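PDB 3K4U: binding component of ABC transporter from Wolinella succinogenes, which probably serves as the extracellular solute-binding component of an ABC transporter and holds a bound lysine in this structure. Local coordinates for residues K40-K45 against P200-W205. Residues are numbered along the deposited sequence; the frame is centred on the assembly and turned at random.
Sequences KAMGVK and PDFLNW
Met-42, a selenomethionine, reaches from just past the C-terminal end of helix 30-41 to the indole of Trp-205 and the phenyl ring of Phe-202, both on the first turns of helix 200-216. In the Met-aromatic contact SE lies above the face of the indole, 4.7 Å from the centroid of the Trp-205 six-membered ring and 20° off its normal. The side chain gets there because it stays extended beyond CG (chi2 -175°, chi3 -163°), running above the CH2-CZ3 side of that ring, with its methyl carried beyond the rim toward Phe-202.

The remaining contacts are apolar. CG of Met-42 approaches CH2 of Trp-205 obliquely at 3.4 Å, and its terminal methyl CE is 3.7 Å from CZ3 of Trp-205. That same CE abuts the phenyl edge near the ring plane, 3.8 Å from CE1 of Phe-202, so one methyl bridges the two aromatics. Ala-41 adds its CB at the rim of the indole, in the ring plane and 4.0 Å from CH2 of Trp-205. Both aromatic side chains leave their helix with CG anti to the backbone N, which sends the two rings out together, one helical turn apart. An alanine in place of Trp-205 would probably leave the selenium without its aromatic face and open a gap beside Ala-41.

Backbone bonds shape the methionine side: Gly-43 N to Lys-40 O, 2.7 Å, belongs to a Schellman motif in which Gly-43 takes positive phi. Beyond this pair of segments, Trp-205 NE1 donates to Gln-76 O of a second subunit, while the ring of Phe-209 meets the indole with the two planes nearly parallel. Met-42 also touches Leu-7 of strand 6-11. This is helix-end packing within a family 3 solute-binding fold, joining the Schellman-capped C-terminal end of helix 30-41 to the start of helix 200-216 beside a subunit interface.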
ATOM      1  N   LYS E  40     -12.353  17.309  29.512  1.00 24.11           N
ATOM      2  CA  LYS E  40     -11.277  16.676  30.312  1.00 25.14           C
ATOM      3  C   LYS E  40      -9.899  16.909  29.681  1.00 25.43           C
ATOM      4  O   LYS E  40      -8.997  17.450  30.320  1.00 25.98           O
ATOM      5  CB  LYS E  40     -11.534  15.173  30.448  1.00 26.47           C
ATOM      6  CG  LYS E  40     -11.552  14.605  31.847  1.00 33.60           C
ATOM      7  CD  LYS E  40     -10.278  13.819  32.144  1.00 28.87           C
ATOM      8  CE  LYS E  40      -9.316  14.579  33.104  1.00 34.99           C
ATOM      9  NZ  LYS E  40      -9.633  14.360  34.582  1.00 29.98           N
ATOM     10  N   ALA E  41      -9.748  16.523  28.418  1.00 25.34           N
ATOM     11  CA  ALA E  41      -8.506  16.729  27.672  1.00 25.17           C
ATOM     12  C   ALA E  41      -7.968  18.174  27.715  1.00 25.60           C
ATOM     13  O   ALA E  41      -6.751  18.390  27.785  1.00 24.65           O
ATOM     14  CB  ALA E  41      -8.684  16.252  26.232  1.00 24.59           C
HETATM   15  N   MSE E  42      -8.866  19.152  27.674  1.00 27.50           N
HETATM   16  CA  MSE E  42      -8.478  20.560  27.846  1.00 30.66           C
HETATM   17  C   MSE E  42      -8.324  20.988  29.313  1.00 28.93           C
HETATM   18  O   MSE E  42      -7.959  22.143  29.559  1.00 28.60           O
HETATM   19  CB  MSE E  42      -9.483  21.533  27.217  1.00 35.45           C
HETATM   20  CG  MSE E  42     -10.054  21.156  25.882  1.00 45.14           C
HETATM   21 SE   MSE E  42     -11.168  22.643  25.281  1.00 43.99          SE
HETATM   22  CE  MSE E  42     -12.221  21.791  23.910  1.00 45.65           C
ATOM     23  N   GLY E  43      -8.623  20.097  30.270  1.00 26.85           N
ATOM     24  CA  GLY E  43      -8.415  20.396  31.705  1.00 25.21           C
ATOM     25  C   GLY E  43      -9.366  21.485  32.199  1.00 23.66           C
ATOM     26  O   GLY E  43      -8.960  22.463  32.786  1.00 22.08           O
ATOM     27  N   VAL E  44     -10.651  21.304  31.930  1.00 23.89           N
ATOM     28  CA  VAL E  44     -11.584  22.399  31.967  1.00 23.91           C
ATOM     29  C   VAL E  44     -12.937  21.770  32.266  1.00 24.34           C
ATOM     30  O   VAL E  44     -13.053  20.526  32.303  1.00 25.10           O
ATOM     31  CB  VAL E  44     -11.491  23.183  30.617  1.00 24.99           C
ATOM     32  CG1 VAL E  44     -12.680  22.917  29.641  1.00  6.84           C
ATOM     33  CG2 VAL E  44     -11.196  24.695  30.862  1.00  7.46           C
ATOM     34  N   LYS E  45     -13.937  22.602  32.557  1.00 23.94           N
ATOM     35  CA  LYS E  45     -15.293  22.095  32.857  1.00 22.72           C
ATOM     36  C   LYS E  45     -16.241  22.116  31.654  1.00 20.62           C
ATOM     37  O   LYS E  45     -16.151  22.989  30.788  1.00 20.16           O
ATOM     38  CB  LYS E  45     -15.914  22.863  34.016  1.00 23.00           C
ATOM     39  CG  LYS E  45     -15.469  22.389  35.413  1.00 43.57           C
ATOM     40  CD  LYS E  45     -16.348  23.020  36.510  1.00 24.27           C
ATOM     41  CE  LYS E  45     -15.673  24.190  37.219  1.00 43.66           C
ATOM     42  NZ  LYS E  45     -14.988  23.728  38.498  1.00 25.21           N
ATOM     43  N   PRO E 200      -7.603  29.557  14.135  1.00 18.95           N
ATOM     44  CA  PRO E 200      -6.898  28.395  13.563  1.00 17.82           C
ATOM     45  C   PRO E 200      -6.280  27.447  14.608  1.00 17.38           C
ATOM     46  O   PRO E 200      -6.236  26.188  14.399  1.00 16.11           O
ATOM     47  CB  PRO E 200      -5.822  29.030  12.674  1.00 17.47           C
ATOM     48  CG  PRO E 200      -5.557  30.390  13.254  1.00 10.96           C
ATOM     49  CD  PRO E 200      -6.931  30.834  13.807  1.00 18.76           C
ATOM     50  N   ASP E 201      -5.836  28.039  15.723  1.00 17.17           N
ATOM     51  CA  ASP E 201      -5.358  27.292  16.892  1.00 17.21           C
ATOM     52  C   ASP E 201      -6.344  26.293  17.447  1.00 16.09           C
ATOM     53  O   ASP E 201      -5.991  25.173  17.775  1.00 18.06           O
ATOM     54  CB  ASP E 201      -5.033  28.253  17.995  1.00 18.86           C
ATOM     55  CG  ASP E 201      -3.962  29.217  17.593  1.00 45.41           C
ATOM     56  OD1 ASP E 201      -3.109  28.813  16.770  1.00 21.49           O
ATOM     57  OD2 ASP E 201      -3.962  30.365  18.091  1.00 21.16           O
ATOM     58  N   PHE E 202      -7.585  26.699  17.584  1.00 13.24           N
ATOM     59  CA  PHE E 202      -8.519  25.860  18.254  1.00 11.72           C
ATOM     60  C   PHE E 202      -8.881  24.717  17.321  1.00 11.97           C
ATOM     61  O   PHE E 202      -8.971  23.593  17.768  1.00 12.25           O
ATOM     62  CB  PHE E 202      -9.734  26.690  18.685  1.00 10.40           C
ATOM     63  CG  PHE E 202     -10.742  25.937  19.496  1.00  2.04           C
ATOM     64  CD1 PHE E 202     -10.352  24.993  20.392  1.00  8.61           C
ATOM     65  CD2 PHE E 202     -12.095  26.213  19.363  1.00  9.31           C
ATOM     66  CE1 PHE E 202     -11.276  24.319  21.167  1.00  3.28           C
ATOM     67  CE2 PHE E 202     -13.060  25.509  20.128  1.00  3.84           C
ATOM     68  CZ  PHE E 202     -12.638  24.560  21.042  1.00  8.36           C
ATOM     69  N   LEU E 203      -9.116  25.027  16.037  1.00 11.70           N
ATOM     70  CA  LEU E 203      -9.104  24.025  14.936  1.00 10.48           C
ATOM     71  C   LEU E 203      -7.931  23.068  14.982  1.00 10.87           C
ATOM     72  O   LEU E 203      -8.125  21.849  14.957  1.00 12.52           O
ATOM     73  CB  LEU E 203      -9.016  24.718  13.600  1.00  9.78           C
ATOM     74  CG  LEU E 203     -10.304  24.971  12.871  1.00 16.88           C
ATOM     75  CD1 LEU E 203      -9.974  25.724  11.612  1.00  8.44           C
ATOM     76  CD2 LEU E 203     -10.812  23.607  12.605  1.00 10.14           C
ATOM     77  N   ASN E 204      -6.708  23.591  15.056  1.00  9.72           N
ATOM     78  CA  ASN E 204      -5.574  22.698  15.210  1.00  9.76           C
ATOM     79  C   ASN E 204      -5.855  21.761  16.340  1.00 10.30           C
ATOM     80  O   ASN E 204      -5.751  20.561  16.165  1.00 12.11           O
ATOM     81  CB  ASN E 204      -4.280  23.449  15.504  1.00 10.63           C
ATOM     82  CG  ASN E 204      -3.072  22.589  15.297  1.00 19.09           C
ATOM     83  OD1 ASN E 204      -2.270  22.351  16.208  1.00 11.16           O
ATOM     84  ND2 ASN E 204      -2.931  22.102  14.085  1.00 11.39           N
ATOM     85  N   TRP E 205      -6.256  22.299  17.500  1.00 10.40           N
ATOM     86  CA  TRP E 205      -6.444  21.479  18.713  1.00  9.36           C
ATOM     87  C   TRP E 205      -7.513  20.442  18.516  1.00 10.72           C
ATOM     88  O   TRP E 205      -7.319  19.267  18.836  1.00 12.72           O
ATOM     89  CB  TRP E 205      -6.773  22.319  19.936  1.00  7.18           C
ATOM     90  CG  TRP E 205      -6.662  21.506  21.193  1.00  3.13           C
ATOM     91  CD1 TRP E 205      -5.564  21.372  21.955  1.00  4.95           C
ATOM     92  CD2 TRP E 205      -7.682  20.708  21.798  1.00  4.42           C
ATOM     93  NE1 TRP E 205      -5.822  20.503  22.993  1.00  5.30           N
ATOM     94  CE2 TRP E 205      -7.131  20.112  22.924  1.00  3.16           C
ATOM     95  CE3 TRP E 205      -9.020  20.440  21.486  1.00  4.20           C
ATOM     96  CZ2 TRP E 205      -7.849  19.244  23.745  1.00  4.89           C
ATOM     97  CZ3 TRP E 205      -9.760  19.595  22.316  1.00  5.61           C
ATOM     98  CH2 TRP E 205      -9.162  18.992  23.425  1.00  3.88           C
TER